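PDB 5WO2: periplasmic chaperone Spy from Escherichia coli, which acts as an ATP-independent periplasmic chaperone, a cradle-shaped homodimer that limits protein aggregation and lets bound substrate proteins fold. Local coordinates for the interface of chains A and B. Residues are numbered along the deposited sequence; one frame, centred on the assembly and turned at random. Chains: chain A/B, Periplasmic chaperone Spy.

Contact 1: the interface of chains A and B. Residues chain A 48, 51-52, 54-55; chain B 63, 66-67, 70.
A:Ile55 is the centre of this helix-to-helix patch of the Spy homodimer, and the tip of its longer branch does most of the touching. Its CD1 methyl lies 3.5 Å from CB of B:Met66, and the two side chains run antiparallel alongside each other. The same CD1 meets the CE methyl of B:Met70 at 3.6 Å and CG, the branch point of B:Leu67, so one methyl is lodged among three residues of helix 48-77 of chain B. The shorter branch, CG2, rests against the backbone CA of B:Lys63 at 4.0 Å. B:Leu67 divides its two methyls: CD2 packs on CB of A:Ala51 at 3.7 Å, while CD1 lies against the A:Glu52 side chain, near both CG and OE2.

At the rim, A:Glu52 and B:Lys63 meet at a slant and form a salt bridge, with NZ of the lysine ammonium 3.3 Å from carboxylate oxygen OE2. Both chains reach this point extended beyond CG; the lysine CG is anti to the backbone N (chi1 175°), whereas the glutamate CG is anti to its carbonyl carbon. The ammonium of A:Lys48 lies further out, its NZ 6.4 Å from NZ of B:Lys63, and may add positive potential around the carboxylate. On the opposite flank B:Met70 bends at its last torsion (chi3 -84°), which brings CE to 3.5 Å from the amide nitrogen NE2 of A:Gln54.

Contact 2: the interface of chains A and B. Residues chain A 38, 42-45; chain B 74, 77-78, 89.
Hydrogen bonds define this polar patch, in which the end of helix 31-41 and the following loop of chain A meet chain B. NE2 of the A:His38 imidazole donates to the side-chain carbonyl OD1 of B:Asn89 at 2.6 Å, nearly straight at 170° about the hydrogen. The acceptor lies in the ring plane, but the donor stands above the carbonyl plane, 45° out of it, so the bond misses the lone-pair direction. The amide is held from its other end too: ND2 of B:Asn89 donates to the phenol OH of B:Tyr77 at 3.1 Å.

A second well-formed bond runs from ND2 of B:Asn78 to the backbone O of A:Ser43 at 2.8 Å, in both the amide and the carbonyl planes. ND2 of B:Asn78 also donates to the backbone O of B:Asn74, 3.0 Å away, which fixes the amide's rotation. ND2 of B:Asn74 adds a weak bond to A:Ser43 O.

The main apolar element is a CH-pi contact: CA of A:Ala42 sits over one face of the B:Tyr77 ring, 3.7 Å from its centroid and offset toward the rim. Together these contacts tie the loop to helix 48-77, the residue just after it and helix 82-94, and help hold the homodimer together.

Contact 3: the interface of chains A and B. Residues chain A 89, 92-93, 95; chain B 34, 38, 41-42.
Helix 82-93 of chain A, with the C-terminal segment just beyond it, meets helix 32-41 of chain B. The A:Phe92 ring is sandwiched between two chain B side chains. On one face the B:His38 imidazole is stacked, with centroids 4.0 Å apart and planes 16° from parallel; the overlap is offset, CG of the histidine lying toward the phenyl rim. Over the opposite face comes B:Arg34, tip to tip with the phenylalanine, its guanidinium NH2 4.0 Å from the ring centroid in a cation-pi contact. A bend at chi2 (92°) in the arginine brings the guanidinium over the ring, and NH2 also makes a weak hydrogen bond to A:Phe92 O.

The stack and a hydrogen bond restrain the imidazole: NE2 of B:His38 donates to OD1 of A:Asn89 at 2.7 Å, from above the carbonyl plane. In the ring plane, carboxylate oxygen OE2 of A:Glu93 lies 2.9 Å from B:His38 ND1; this may add restraint and could raise the histidine's tendency to be protonated. B:His38 CG, anti to the backbone N (chi1 -166°), lays the ring against the A:Phe92 face with NE2 pointing to A:Asn89. The site joins the last helix of one subunit to helix 32-41 of the other, at one end of the cradle.

Contact 4: the interface of chains A and B. Residues chain A 37, 40-41, 45-46; chain B 67, 70-71, 73-74, 77, 88, 92.
Helix 31-41 and the loop after it, running up to the start of helix 48-56, supply two hydrophobic anchors, A:Ile41 and A:Phe46, to the homodimer interface; chain B receives them on helices 48-77 and 82-94. A:Phe46 lies flat across the first of these helices. CA of B:Glu71 sits over the middle of one ring face, 3.8 Å from the centroid, a CH-pi contact made by the backbone itself. The B:Glu71 side chain runs roughly perpendicular to the phenylalanine side chain, extended beyond CG, and its carboxylate plane is turned 15° from the ring plane. A:Phe46 CE1 also packs on CB of B:Met70 at 3.8 Å. The ring reaches this place with CG anti to the backbone N (chi1 -180°).

A:Ile41 is the second anchor, entering between the two helices of chain B. Its CD1 tip meets CE2 on the B:Phe92 ring at 3.7 Å and CB of B:Gln73 at 3.9 Å; its CG2 branch touches CE1 of B:Phe88 at 4.0 Å. A:Met37 meets B:Met70 almost squarely, its CG 3.9 Å from the thioether sulfur SD.

Between the two anchors, the B:Asn74 amide faces the end of helix 31-41. Its ND2 sits among the backbone carbonyls of A:Ile40, A:Ile41, A:Ser43 and A:Thr45; these weak bonds, bent to 133° or less at the hydrogen, must be shared or alternative. ND2 lies 3.2 Å from A:Ile40 O and 3.0 Å from A:Ile41 O.

Contact 1: the interface of chains A and B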
loop_
_atom_site.group_PDB
_atom_site.type_symbol
_atom_site.label_atom_id
_atom_site.label_comp_id
_atom_site.label_asym_id
_atom_site.label_seq_id
_atom_site.Cartn_x
_atom_site.Cartn_y
_atom_site.Cartn_z
ATOM N N LYS A 48 -2.635 -4.266 -20.216
ATOM C CA LYS A 48 -2.909 -3.071 -19.396
ATOM C C LYS A 48 -4.397 -2.909 -19.106
ATOM O O LYS A 48 -4.775 -2.528 -18.002
ATOM C CB LYS A 48 -2.360 -1.821 -20.085
ATOM C CG LYS A 48 -2.676 -0.578 -19.328
ATOM C CD LYS A 48 -2.067 0.648 -19.976
ATOM C CE LYS A 48 -2.747 1.882 -19.409
ATOM N NZ LYS A 48 -2.400 3.111 -20.137
ATOM N N ALA A 51 -5.183 -5.257 -16.380
ATOM C CA ALA A 51 -4.542 -4.778 -15.130
ATOM C C ALA A 51 -5.330 -3.655 -14.496
ATOM O O ALA A 51 -5.566 -3.637 -13.277
ATOM C CB ALA A 51 -3.125 -4.326 -15.401
ATOM N N GLU A 52 -5.794 -2.705 -15.298
ATOM C CA GLU A 52 -6.554 -1.590 -14.726
ATOM C C GLU A 52 -7.847 -2.095 -14.109
ATOM O O GLU A 52 -8.251 -1.617 -13.044
ATOM C CB GLU A 52 -6.848 -0.529 -15.768
ATOM C CG GLU A 52 -5.641 0.283 -16.149
ATOM C CD GLU A 52 -5.992 1.538 -16.906
ATOM O OE1 GLU A 52 -7.192 1.789 -17.155
ATOM O OE2 GLU A 52 -5.044 2.276 -17.243
ATOM N N GLN A 54 -8.283 -5.023 -12.790
ATOM C CA GLN A 54 -7.813 -5.712 -11.583
ATOM C C GLN A 54 -7.613 -4.729 -10.448
ATOM O O GLN A 54 -8.069 -4.944 -9.334
ATOM C CB GLN A 54 -6.490 -6.477 -11.865
ATOM C CG GLN A 54 -6.006 -7.433 -10.706
ATOM C CD GLN A 54 -5.346 -6.717 -9.534
ATOM O OE1 GLN A 54 -5.557 -7.072 -8.357
ATOM N NE2 GLN A 54 -4.542 -5.718 -9.838
ATOM N N ILE A 55 -6.929 -3.644 -10.749
ATOM C CA ILE A 55 -6.581 -2.642 -9.754
ATOM C C ILE A 55 -7.846 -2.003 -9.191
ATOM O O ILE A 55 -7.954 -1.759 -7.995
ATOM C CB ILE A 55 -5.655 -1.593 -10.386
ATOM C CG1 ILE A 55 -4.303 -2.253 -10.683
ATOM C CG2 ILE A 55 -5.540 -0.356 -9.546
ATOM C CD1 ILE A 55 -3.450 -1.451 -11.628
ATOM N N LYS B 63 -3.146 3.501 -8.744
ATOM C CA LYS B 63 -3.260 2.904 -10.042
ATOM C C LYS B 63 -1.949 3.059 -10.807
ATOM O O LYS B 63 -1.489 2.110 -11.476
ATOM C CB LYS B 63 -4.434 3.523 -10.811
ATOM C CG LYS B 63 -4.545 3.051 -12.203
ATOM C CD LYS B 63 -5.611 3.820 -12.975
ATOM C CE LYS B 63 -5.576 3.505 -14.425
ATOM N NZ LYS B 63 -6.298 4.522 -15.248
ATOM N N MET B 66 0.640 0.587 -9.051
ATOM C CA MET B 66 0.337 -0.805 -9.353
ATOM C C MET B 66 0.612 -1.140 -10.804
ATOM O O MET B 66 1.206 -2.183 -11.071
ATOM C CB MET B 66 -1.113 -1.136 -9.019
ATOM C CG MET B 66 -1.421 -1.268 -7.543
ATOM S SD MET B 66 -0.467 -2.524 -6.690
ATOM C CE MET B 66 -0.259 -3.800 -7.893
ATOM N N LEU B 67 0.223 -0.277 -11.750
ATOM C CA LEU B 67 0.477 -0.582 -13.144
ATOM C C LEU B 67 1.974 -0.700 -13.398
ATOM O O LEU B 67 2.421 -1.541 -14.183
ATOM C CB LEU B 67 -0.108 0.489 -14.079
ATOM C CG LEU B 67 -1.617 0.512 -14.259
ATOM C CD1 LEU B 67 -2.084 1.744 -15.101
ATOM C CD2 LEU B 67 -1.940 -0.822 -15.023
ATOM N N MET B 70 3.226 -4.089 -11.732
ATOM C CA MET B 70 2.860 -5.300 -12.482
ATOM C C MET B 70 3.554 -5.335 -13.813
ATOM O O MET B 70 3.925 -6.426 -14.247
ATOM C CB MET B 70 1.340 -5.439 -12.644
ATOM C CG MET B 70 0.649 -5.642 -11.241
ATOM S SD MET B 70 -1.063 -6.210 -11.436
ATOM C CE MET B 70 -1.758 -4.642 -11.664
#

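Contact 2: the interface of chains A and B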
loop_
_atom_site.group_PDB
_atom_site.type_symbol
_atom_site.label_atom_id
_atom_site.label_comp_id
_atom_site.label_asym_id
_atom_site.label_seq_id
_atom_site.Cartn_x
_atom_site.Cartn_y
_atom_site.Cartn_z
ATOM N N HIS A 38 -1.465 -12.435 -10.147
ATOM C CA HIS A 38 -0.598 -13.485 -10.652
ATOM C C HIS A 38 -0.915 -13.718 -12.118
ATOM O O HIS A 38 0.008 -13.905 -12.929
ATOM C CB HIS A 38 -0.770 -14.780 -9.869
ATOM C CG HIS A 38 0.376 -15.741 -10.022
ATOM N ND1 HIS A 38 0.490 -16.894 -9.288
ATOM C CD2 HIS A 38 1.429 -15.735 -10.875
ATOM C CE1 HIS A 38 1.604 -17.525 -9.614
ATOM N NE2 HIS A 38 2.176 -16.858 -10.606
ATOM N N ALA A 42 2.118 -13.427 -14.790
ATOM C CA ALA A 42 2.707 -14.612 -15.375
ATOM C C ALA A 42 2.112 -14.873 -16.749
ATOM O O ALA A 42 1.430 -15.862 -16.948
ATOM C CB ALA A 42 2.470 -15.808 -14.514
ATOM N N SER A 43 2.372 -13.998 -17.696
ATOM C CA SER A 43 1.728 -14.103 -19.012
ATOM C C SER A 43 2.740 -13.607 -20.001
ATOM O O SER A 43 3.608 -12.826 -19.612
ATOM C CB SER A 43 0.428 -13.266 -19.019
ATOM O OG SER A 43 -0.029 -13.015 -20.346
ATOM N N ASP A 44 2.676 -14.011 -21.276
ATOM C CA ASP A 44 3.764 -13.597 -22.160
ATOM C C ASP A 44 3.568 -12.162 -22.699
ATOM O O ASP A 44 4.389 -11.678 -23.487
ATOM C CB ASP A 44 4.023 -14.648 -23.320
ATOM C CG ASP A 44 2.834 -14.828 -24.349
ATOM O OD1 ASP A 44 1.822 -14.142 -24.203
ATOM O OD2 ASP A 44 2.888 -15.654 -25.338
ATOM N N THR A 45 2.497 -11.484 -22.281
ATOM C CA THR A 45 2.288 -10.070 -22.609
ATOM C C THR A 45 1.696 -9.350 -21.415
ATOM O O THR A 45 1.082 -9.983 -20.549
ATOM C CB THR A 45 1.324 -9.881 -23.801
ATOM O OG1 THR A 45 0.006 -10.304 -23.407
ATOM C CG2 THR A 45 1.796 -10.682 -25.003
ATOM N N ASN B 74 5.976 -8.398 -14.834
ATOM C CA ASN B 74 5.703 -9.111 -16.077
ATOM C C ASN B 74 6.940 -9.111 -16.978
ATOM O O ASN B 74 7.267 -10.117 -17.602
ATOM C CB ASN B 74 4.508 -8.474 -16.802
ATOM C CG ASN B 74 4.157 -9.175 -18.076
ATOM O OD1 ASN B 74 4.677 -8.845 -19.153
ATOM N ND2 ASN B 74 3.282 -10.166 -17.980
ATOM N N TYR B 77 9.362 -11.690 -15.442
ATOM C CA TYR B 77 8.874 -13.038 -15.667
ATOM C C TYR B 77 9.258 -13.510 -17.075
ATOM O O TYR B 77 9.671 -14.642 -17.258
ATOM C CB TYR B 77 7.358 -13.073 -15.494
ATOM C CG TYR B 77 6.755 -14.457 -15.616
ATOM C CD1 TYR B 77 6.813 -15.349 -14.556
ATOM C CD2 TYR B 77 6.115 -14.869 -16.779
ATOM C CE1 TYR B 77 6.281 -16.622 -14.652
ATOM C CE2 TYR B 77 5.554 -16.164 -16.877
ATOM C CZ TYR B 77 5.626 -17.009 -15.800
ATOM O OH TYR B 77 5.080 -18.258 -15.821
ATOM N N ASN B 78 9.147 -12.626 -18.052
ATOM C CA ASN B 78 9.394 -13.034 -19.437
ATOM C C ASN B 78 10.858 -13.035 -19.868
ATOM O O ASN B 78 11.163 -13.460 -20.977
ATOM C CB ASN B 78 8.578 -12.163 -20.368
ATOM C CG ASN B 78 7.151 -12.612 -20.435
ATOM O OD1 ASN B 78 6.882 -13.700 -20.949
ATOM N ND2 ASN B 78 6.214 -11.797 -19.900
ATOM N N ASN B 89 6.897 -18.643 -9.949
ATOM C CA ASN B 89 5.470 -18.800 -9.638
ATOM C C ASN B 89 5.318 -19.386 -8.236
ATOM O O ASN B 89 4.452 -18.977 -7.504
ATOM C CB ASN B 89 4.744 -19.661 -10.659
ATOM C CG ASN B 89 4.473 -18.910 -11.955
ATOM O OD1 ASN B 89 4.186 -17.732 -11.945
ATOM N ND2 ASN B 89 4.636 -19.594 -13.073
#

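Contact 3: the interface of chains A and B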
loop_
_atom_site.group_PDB
_atom_site.type_symbol
_atom_site.label_atom_id
_atom_site.label_comp_id
_atom_site.label_asym_id
_atom_site.label_seq_id
_atom_site.Cartn_x
_atom_site.Cartn_y
_atom_site.Cartn_z
ATOM N N ASN A 89 2.660 14.333 15.590
ATOM C CA ASN A 89 2.847 15.061 14.321
ATOM C C ASN A 89 4.281 15.102 13.862
ATOM O O ASN A 89 4.546 14.924 12.679
ATOM C CB ASN A 89 2.322 16.476 14.452
ATOM C CG ASN A 89 0.836 16.504 14.579
ATOM O OD1 ASN A 89 0.139 15.689 13.950
ATOM N ND2 ASN A 89 0.318 17.440 15.372
ATOM N N PHE A 92 4.943 11.860 12.419
ATOM C CA PHE A 92 4.226 11.749 11.174
ATOM C C PHE A 92 5.083 12.363 10.060
ATOM O O PHE A 92 5.209 11.783 8.993
ATOM C CB PHE A 92 2.866 12.423 11.256
ATOM C CG PHE A 92 1.903 11.937 10.221
ATOM C CD1 PHE A 92 1.978 12.403 8.913
ATOM C CD2 PHE A 92 0.932 10.994 10.545
ATOM C CE1 PHE A 92 1.087 11.932 7.935
ATOM C CE2 PHE A 92 0.033 10.534 9.577
ATOM C CZ PHE A 92 0.116 11.004 8.264
ATOM N N GLU A 93 5.723 13.499 10.341
ATOM C CA GLU A 93 6.537 14.220 9.350
ATOM C C GLU A 93 7.830 13.505 8.976
ATOM O O GLU A 93 8.314 13.633 7.844
ATOM C CB GLU A 93 6.854 15.620 9.878
ATOM C CG GLU A 93 5.593 16.462 10.056
ATOM C CD GLU A 93 4.893 16.715 8.729
ATOM O OE1 GLU A 93 5.634 16.931 7.770
ATOM O OE2 GLU A 93 3.645 16.653 8.560
ATOM N N ARG A 95 8.343 10.356 8.715
ATOM C CA ARG A 95 8.088 9.039 8.124
ATOM C C ARG A 95 7.457 9.162 6.738
ATOM O O ARG A 95 6.915 10.210 6.370
ATOM C CB ARG A 95 7.180 8.212 9.034
ATOM N N ARG B 34 -0.160 12.419 1.345
ATOM C CA ARG B 34 0.251 12.242 2.732
ATOM C C ARG B 34 -0.136 13.433 3.593
ATOM O O ARG B 34 -0.674 13.248 4.676
ATOM C CB ARG B 34 1.759 12.021 2.822
ATOM C CG ARG B 34 2.306 11.815 4.229
ATOM C CD ARG B 34 2.367 10.342 4.607
ATOM N NE ARG B 34 3.071 10.131 5.875
ATOM C CZ ARG B 34 3.053 8.992 6.560
ATOM N NH1 ARG B 34 2.375 7.948 6.096
ATOM N NH2 ARG B 34 3.722 8.891 7.703
ATOM N N HIS B 38 -2.607 13.554 6.671
ATOM C CA HIS B 38 -2.210 14.105 7.956
ATOM C C HIS B 38 -3.218 15.118 8.449
ATOM O O HIS B 38 -3.637 15.073 9.624
ATOM C CB HIS B 38 -0.842 14.749 7.847
ATOM C CG HIS B 38 -0.210 15.055 9.166
ATOM N ND1 HIS B 38 0.973 15.745 9.261
ATOM C CD2 HIS B 38 -0.610 14.813 10.441
ATOM C CE1 HIS B 38 1.320 15.861 10.528
ATOM N NE2 HIS B 38 0.377 15.303 11.274
ATOM N N ILE B 41 -6.375 13.517 9.823
ATOM C CA ILE B 41 -6.155 12.871 11.100
ATOM C C ILE B 41 -5.988 13.901 12.219
ATOM O O ILE B 41 -6.613 13.776 13.244
ATOM C CB ILE B 41 -4.938 11.955 11.037
ATOM C CG1 ILE B 41 -5.258 10.798 10.086
ATOM C CG2 ILE B 41 -4.510 11.529 12.459
ATOM C CD1 ILE B 41 -4.079 9.879 9.811
ATOM N N ALA B 42 -5.145 14.907 12.014
ATOM C CA ALA B 42 -4.873 15.953 13.015
ATOM C C ALA B 42 -5.872 17.086 12.920
ATOM O O ALA B 42 -5.502 18.216 12.560
ATOM C CB ALA B 42 -3.482 16.520 12.824
#

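Contact 4: the interface of chains A and B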
loop_
_atom_site.group_PDB
_atom_site.type_symbol
_atom_site.label_atom_id
_atom_site.label_comp_id
_atom_site.label_asym_id
_atom_site.label_seq_id
_atom_site.Cartn_x
_atom_site.Cartn_y
_atom_site.Cartn_z
ATOM N N MET A 37 -3.607 -10.727 -9.635
ATOM C CA MET A 37 -2.315 -10.158 -9.986
ATOM C C MET A 37 -1.414 -11.208 -10.640
ATOM O O MET A 37 -0.716 -10.906 -11.614
ATOM C CB MET A 37 -1.609 -9.545 -8.768
ATOM C CG MET A 37 -2.235 -8.258 -8.274
ATOM S SD MET A 37 -1.355 -7.632 -6.817
ATOM C CE MET A 37 0.333 -7.627 -7.461
ATOM N N ILE A 40 -2.048 -11.718 -14.304
ATOM C CA ILE A 40 -1.550 -10.618 -15.109
ATOM C C ILE A 40 -0.058 -10.681 -15.284
ATOM O O ILE A 40 0.492 -10.389 -16.354
ATOM C CB ILE A 40 -1.952 -9.300 -14.462
ATOM C CG1 ILE A 40 -3.454 -9.133 -14.631
ATOM C CG2 ILE A 40 -1.212 -8.062 -15.067
ATOM C CD1 ILE A 40 -4.059 -8.333 -13.545
ATOM N N ILE A 41 0.611 -11.076 -14.225
ATOM C CA ILE A 41 2.055 -11.032 -14.205
ATOM C C ILE A 41 2.667 -12.226 -14.958
ATOM O O ILE A 41 3.604 -12.023 -15.708
ATOM C CB ILE A 41 2.600 -10.997 -12.769
ATOM C CG1 ILE A 41 2.427 -9.595 -12.195
ATOM C CG2 ILE A 41 4.077 -11.384 -12.749
ATOM C CD1 ILE A 41 2.719 -9.501 -10.715
ATOM N N THR A 45 2.497 -11.484 -22.281
ATOM C CA THR A 45 2.288 -10.070 -22.609
ATOM C C THR A 45 1.696 -9.350 -21.415
ATOM O O THR A 45 1.082 -9.983 -20.549
ATOM C CB THR A 45 1.324 -9.881 -23.801
ATOM O OG1 THR A 45 0.006 -10.304 -23.407
ATOM C CG2 THR A 45 1.796 -10.682 -25.003
ATOM N N PHE A 46 1.864 -8.035 -21.355
ATOM C CA PHE A 46 1.261 -7.273 -20.266
ATOM C C PHE A 46 -0.040 -6.626 -20.722
ATOM O O PHE A 46 -0.029 -5.774 -21.594
ATOM C CB PHE A 46 2.212 -6.212 -19.771
ATOM C CG PHE A 46 1.648 -5.402 -18.641
ATOM C CD1 PHE A 46 1.368 -5.973 -17.400
ATOM C CD2 PHE A 46 1.355 -4.075 -18.864
ATOM C CE1 PHE A 46 0.805 -5.142 -16.372
ATOM C CE2 PHE A 46 0.807 -3.289 -17.872
ATOM C CZ PHE A 46 0.545 -3.805 -16.693
ATOM N N LEU B 67 0.223 -0.277 -11.750
ATOM C CA LEU B 67 0.477 -0.582 -13.144
ATOM C C LEU B 67 1.974 -0.700 -13.398
ATOM O O LEU B 67 2.421 -1.541 -14.183
ATOM C CB LEU B 67 -0.108 0.489 -14.079
ATOM C CG LEU B 67 -1.617 0.512 -14.259
ATOM C CD1 LEU B 67 -2.084 1.744 -15.101
ATOM C CD2 LEU B 67 -1.940 -0.822 -15.023
ATOM N N MET B 70 3.226 -4.089 -11.732
ATOM C CA MET B 70 2.860 -5.300 -12.482
ATOM C C MET B 70 3.554 -5.335 -13.813
ATOM O O MET B 70 3.925 -6.426 -14.247
ATOM C CB MET B 70 1.340 -5.439 -12.644
ATOM C CG MET B 70 0.649 -5.642 -11.241
ATOM S SD MET B 70 -1.063 -6.210 -11.436
ATOM C CE MET B 70 -1.758 -4.642 -11.664
ATOM N N GLU B 71 3.758 -4.174 -14.459
ATOM C CA GLU B 71 4.381 -4.211 -15.767
ATOM C C GLU B 71 5.811 -4.653 -15.603
ATOM O O GLU B 71 6.298 -5.452 -16.395
ATOM C CB GLU B 71 4.341 -2.876 -16.503
ATOM C CG GLU B 71 4.997 -2.984 -17.886
ATOM C CD GLU B 71 4.638 -1.876 -18.867
ATOM O OE1 GLU B 71 3.964 -0.909 -18.496
ATOM O OE2 GLU B 71 5.049 -1.973 -20.047
ATOM N N GLN B 73 7.141 -6.515 -13.110
ATOM C CA GLN B 73 7.210 -7.931 -12.788
ATOM C C GLN B 73 6.917 -8.822 -13.997
ATOM O O GLN B 73 7.517 -9.887 -14.169
ATOM C CB GLN B 73 6.242 -8.253 -11.671
ATOM C CG GLN B 73 6.618 -7.539 -10.358
ATOM C CD GLN B 73 7.913 -8.044 -9.805
ATOM O OE1 GLN B 73 8.084 -9.248 -9.614
ATOM N NE2 GLN B 73 8.858 -7.138 -9.581
ATOM N N ASN B 74 5.976 -8.398 -14.834
ATOM C CA ASN B 74 5.703 -9.111 -16.077
ATOM C C ASN B 74 6.940 -9.111 -16.978
ATOM O O ASN B 74 7.267 -10.117 -17.602
ATOM C CB ASN B 74 4.508 -8.474 -16.802
ATOM C CG ASN B 74 4.157 -9.175 -18.076
ATOM O OD1 ASN B 74 4.677 -8.845 -19.153
ATOM N ND2 ASN B 74 3.282 -10.166 -17.980
ATOM N N TYR B 77 9.362 -11.690 -15.442
ATOM C CA TYR B 77 8.874 -13.038 -15.667
ATOM C C TYR B 77 9.258 -13.510 -17.075
ATOM O O TYR B 77 9.671 -14.642 -17.258
ATOM C CB TYR B 77 7.358 -13.073 -15.494
ATOM C CG TYR B 77 6.755 -14.457 -15.616
ATOM C CD1 TYR B 77 6.813 -15.349 -14.556
ATOM C CD2 TYR B 77 6.115 -14.869 -16.779
ATOM C CE1 TYR B 77 6.281 -16.622 -14.652
ATOM C CE2 TYR B 77 5.554 -16.164 -16.877
ATOM C CZ TYR B 77 5.626 -17.009 -15.800
ATOM O OH TYR B 77 5.080 -18.258 -15.821
ATOM N N PHE B 88 9.710 -18.836 -9.883
ATOM C CA PHE B 88 9.065 -17.549 -9.697
ATOM C C PHE B 88 7.608 -17.727 -9.296
ATOM O O PHE B 88 7.141 -17.067 -8.371
ATOM C CB PHE B 88 9.161 -16.732 -10.973
ATOM C CG PHE B 88 8.483 -15.386 -10.907
ATOM C CD1 PHE B 88 7.099 -15.262 -11.036
ATOM C CD2 PHE B 88 9.232 -14.236 -10.771
ATOM C CE1 PHE B 88 6.496 -14.029 -11.017
ATOM C CE2 PHE B 88 8.601 -12.974 -10.752
ATOM C CZ PHE B 88 7.248 -12.891 -10.863
ATOM N N PHE B 92 5.867 -16.715 -5.718
ATOM C CA PHE B 92 4.779 -15.773 -5.767
ATOM C C PHE B 92 3.712 -16.168 -4.735
ATOM O O PHE B 92 3.094 -15.314 -4.087
ATOM C CB PHE B 92 4.190 -15.714 -7.202
ATOM C CG PHE B 92 3.304 -14.503 -7.448
ATOM C CD1 PHE B 92 1.967 -14.510 -7.079
ATOM C CD2 PHE B 92 3.813 -13.349 -8.033
ATOM C CE1 PHE B 92 1.135 -13.370 -7.268
ATOM C CE2 PHE B 92 2.989 -12.222 -8.241
ATOM C CZ PHE B 92 1.664 -12.235 -7.846
#

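Contacts 1, 2 and 4 form one continuous region: their C-alpha centres lie about 14 Å (1 and 2), 10 Å (1 and 4) and 5 Å (2 and 4) apart. B:Leu67 and B:Met70 belong to contacts 1 and 4; A:Thr45, B:Asn74 and B:Tyr77 to contacts 2 and 4. Helix 48-77 of chain B runs through all three. The C-alpha centre of contact 3 lies about 28, 38 and 33 Å from those of contacts 1, 2 and 4. With chains exchanged, it reuses positions 38, 42 and 89 of contact 2 and 41 and 92 of contact 4, so the two-fold repeats the same contacts at both ends, which should brace the cradle.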